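PDB 5HUB: chorismate mutase from Corynebacterium glutamicum, which probably catalyses the pericyclic rearrangement of chorismate to prephenate, the step from the shikimate pathway toward phenylalanine and tyrosine, and is subject to inter-enzyme feedback regulation. Local coordinates for residues Val60-Gln65 with Ala76-Leu81. Sequence-based numbering, arbitrary orientation.
Sequences VAIINQ and ALAGIL
The backbones of helix 49-70 and helix 74-84 come close where Ile63 meets Ala78, with Ile63 CA and Ala78 CA 5.4 Å apart. The methyl of Ala78 fills the gap. Ala78 directs this methyl toward helix 49-70, and CB lies 3.9 Å from Ile63 CA, so this small side chain rests directly on the neighbouring backbone. The side chain of Ile63 reaches the same methyl through CG1, the first carbon of its longer branch: Ile63 CG1 is also 3.9 Å from Ala78 CB. With CG1 anti to the carbonyl carbon (chi1 -68°), this torsion brings CG1 up to the methyl, while Ile63 CD1 turns away from it. Ile62 adds a second contact through its short branch, Ile62 CG2 being 4.1 Å from Ala78 CB. Here CG2 is anti to the backbone N, and the longer CG1-CD1 arm leads away from Ala78. One methyl is thus met by two consecutive isoleucines, with no hydrogen bond between the segments.

This is the small all-helical fold of the AroQ chorismate mutases: a long helix 11-42 followed by two shorter ones, paired into a dimer. The two shorter helices are joined by a short turn between residues 70 and 74, and the contact sits near their connected ends. Phe66, one turn on from Ile62, also packs on Ala78, and it touches Leu77 and Leu81 as well. Ile62 and Leu81 both reach Arg35 of helix 11-42. The second subunit adjoins helix 74-84: Leu77 packs on Leu77 of that subunit, and Ala76 on its Ile80.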
ATOM      1  N   VAL A  60       6.852  -3.299  15.195  1.00 13.58           N
ATOM      2  CA  VAL A  60       5.995  -2.353  15.889  1.00 14.25           C
ATOM      3  C   VAL A  60       6.236  -0.928  15.462  1.00 14.51           C
ATOM      4  O   VAL A  60       5.275  -0.156  15.287  1.00 15.43           O
ATOM      5  CB  VAL A  60       6.137  -2.532  17.418  1.00 16.51           C
ATOM      6  CG1 VAL A  60       5.408  -1.387  18.132  1.00 17.55           C
ATOM      7  CG2 VAL A  60       5.568  -3.890  17.805  1.00 19.25           C
ATOM      8  N   ALA A  61       7.484  -0.523  15.260  1.00 14.52           N
ATOM      9  CA  ALA A  61       7.768   0.822  14.772  1.00 14.23           C
ATOM     10  C   ALA A  61       7.091   1.062  13.409  1.00 14.78           C
ATOM     11  O   ALA A  61       6.632   2.169  13.140  1.00 16.30           O
ATOM     12  CB  ALA A  61       9.262   0.993  14.604  1.00 15.89           C
ATOM     13  N   ILE A  62       7.162   0.087  12.536  1.00 14.51           N
ATOM     14  CA  ILE A  62       6.600   0.213  11.193  1.00 14.47           C
ATOM     15  C   ILE A  62       5.074   0.356  11.332  1.00 15.02           C
ATOM     16  O   ILE A  62       4.457   1.226  10.694  1.00 16.72           O
ATOM     17  CB  ILE A  62       6.986  -0.990  10.304  1.00 15.01           C
ATOM     18  CG1 ILE A  62       8.513  -0.944  10.061  1.00 16.45           C
ATOM     19  CG2 ILE A  62       6.144  -0.962   8.994  1.00 15.63           C
ATOM     20  CD1 ILE A  62       9.050  -2.173   9.392  1.00 18.40           C
ATOM     21  N   ILE A  63       4.443  -0.486  12.108  1.00 14.16           N
ATOM     22  CA  ILE A  63       2.996  -0.431  12.329  1.00 15.21           C
ATOM     23  C   ILE A  63       2.608   0.932  12.870  1.00 14.96           C
ATOM     24  O   ILE A  63       1.676   1.574  12.412  1.00 16.54           O
ATOM     25  CB  ILE A  63       2.530  -1.608  13.231  1.00 16.18           C
ATOM     26  CG1 ILE A  63       2.699  -2.925  12.489  1.00 16.74           C
ATOM     27  CG2 ILE A  63       1.130  -1.376  13.748  1.00 16.54           C
ATOM     28  CD1 ILE A  63       2.705  -4.176  13.374  1.00 18.67           C
ATOM     29  N   ASN A  64       3.362   1.434  13.831  1.00 16.56           N
ATOM     30  CA  ASN A  64       3.122   2.720  14.461  1.00 16.25           C
ATOM     31  C   ASN A  64       3.300   3.845  13.464  1.00 15.83           C
ATOM     32  O   ASN A  64       2.544   4.815  13.462  1.00 17.84           O
ATOM     33  CB  ASN A  64       4.035   2.975  15.668  1.00 18.50           C
ATOM     34  CG  ASN A  64       3.680   2.128  16.883  1.00 21.16           C
ATOM     35  OD1 ASN A  64       2.585   1.573  16.983  1.00 26.74           O
ATOM     36  ND2 ASN A  64       4.589   2.065  17.835  1.00 24.19           N
ATOM     37  N   GLN A  65       4.341   3.775  12.656  1.00 15.44           N
ATOM     38  CA  GLN A  65       4.531   4.780  11.635  1.00 15.33           C
ATOM     39  C   GLN A  65       3.326   4.831  10.685  1.00 15.59           C
ATOM     40  O   GLN A  65       2.842   5.915  10.348  1.00 16.86           O
ATOM     41  CB  GLN A  65       5.786   4.490  10.814  1.00 15.47           C
ATOM     42  CG  GLN A  65       5.948   5.418   9.586  1.00 16.51           C
ATOM     43  CD  GLN A  65       7.132   5.051   8.748  1.00 18.19           C
ATOM     44  OE1 GLN A  65       7.719   3.992   8.932  1.00 23.55           O
ATOM     45  NE2 GLN A  65       7.509   5.913   7.825  1.00 21.34           N
ATOM     46  N   ALA A  76      -3.186  -2.262   9.295  1.00 18.02           N
ATOM     47  CA  ALA A  76      -3.502  -3.291   8.364  1.00 19.14           C
ATOM     48  C   ALA A  76      -2.600  -3.223   7.111  1.00 16.41           C
ATOM     49  O   ALA A  76      -2.169  -4.247   6.591  1.00 17.79           O
ATOM     50  CB  ALA A  76      -4.963  -3.139   7.942  1.00 18.76           C
ATOM     51  N   LEU A  77      -2.347  -2.025   6.628  1.00 16.22           N
ATOM     52  CA  LEU A  77      -1.487  -1.878   5.491  1.00 15.94           C
ATOM     53  C   LEU A  77      -0.041  -2.372   5.820  1.00 14.77           C
ATOM     54  O   LEU A  77       0.577  -3.106   5.045  1.00 15.68           O
ATOM     55  CB  LEU A  77      -1.471  -0.418   5.017  1.00 16.29           C
ATOM     56  CG  LEU A  77      -0.442  -0.055   3.925  1.00 19.23           C
ATOM     57  CD1 LEU A  77      -0.647  -0.917   2.687  1.00 19.06           C
ATOM     58  CD2 LEU A  77      -0.551   1.419   3.566  1.00 19.63           C
ATOM     59  N   ALA A  78       0.498  -1.924   6.959  1.00 15.75           N
ATOM     60  CA  ALA A  78       1.789  -2.406   7.420  1.00 14.98           C
ATOM     61  C   ALA A  78       1.822  -3.960   7.511  1.00 15.80           C
ATOM     62  O   ALA A  78       2.791  -4.588   7.098  1.00 16.49           O
ATOM     63  CB  ALA A  78       2.140  -1.789   8.793  1.00 16.18           C
ATOM     64  N   GLY A  79       0.727  -4.545   8.021  1.00 16.86           N
ATOM     65  CA  GLY A  79       0.590  -5.991   8.145  1.00 18.64           C
ATOM     66  C   GLY A  79       0.691  -6.743   6.834  1.00 18.19           C
ATOM     67  O   GLY A  79       1.354  -7.743   6.702  1.00 19.71           O
ATOM     68  N   ILE A  80       0.066  -6.182   5.790  1.00 16.14           N
ATOM     69  CA  ILE A  80       0.246  -6.724   4.470  1.00 15.91           C
ATOM     70  C   ILE A  80       1.708  -6.733   4.027  1.00 14.89           C
ATOM     71  O   ILE A  80       2.216  -7.732   3.510  1.00 17.10           O
ATOM     72  CB  ILE A  80      -0.638  -5.947   3.426  1.00 16.01           C
ATOM     73  CG1 ILE A  80      -2.092  -6.292   3.674  1.00 18.02           C
ATOM     74  CG2 ILE A  80      -0.279  -6.375   2.016  1.00 17.43           C
ATOM     75  CD1 ILE A  80      -3.065  -5.393   2.869  1.00 19.93           C
ATOM     76  N   LEU A  81       2.357  -5.599   4.170  1.00 14.62           N
ATOM     77  CA  LEU A  81       3.716  -5.447   3.687  1.00 14.93           C
ATOM     78  C   LEU A  81       4.647  -6.417   4.460  1.00 15.08           C
ATOM     79  O   LEU A  81       5.534  -7.022   3.903  1.00 15.94           O
ATOM     80  CB  LEU A  81       4.169  -4.021   3.836  1.00 15.20           C
ATOM     81  CG  LEU A  81       3.401  -3.004   3.012  1.00 15.12           C
ATOM     82  CD1 LEU A  81       3.910  -1.601   3.282  1.00 15.52           C
ATOM     83  CD2 LEU A  81       3.408  -3.358   1.546  1.00 15.57           C
TER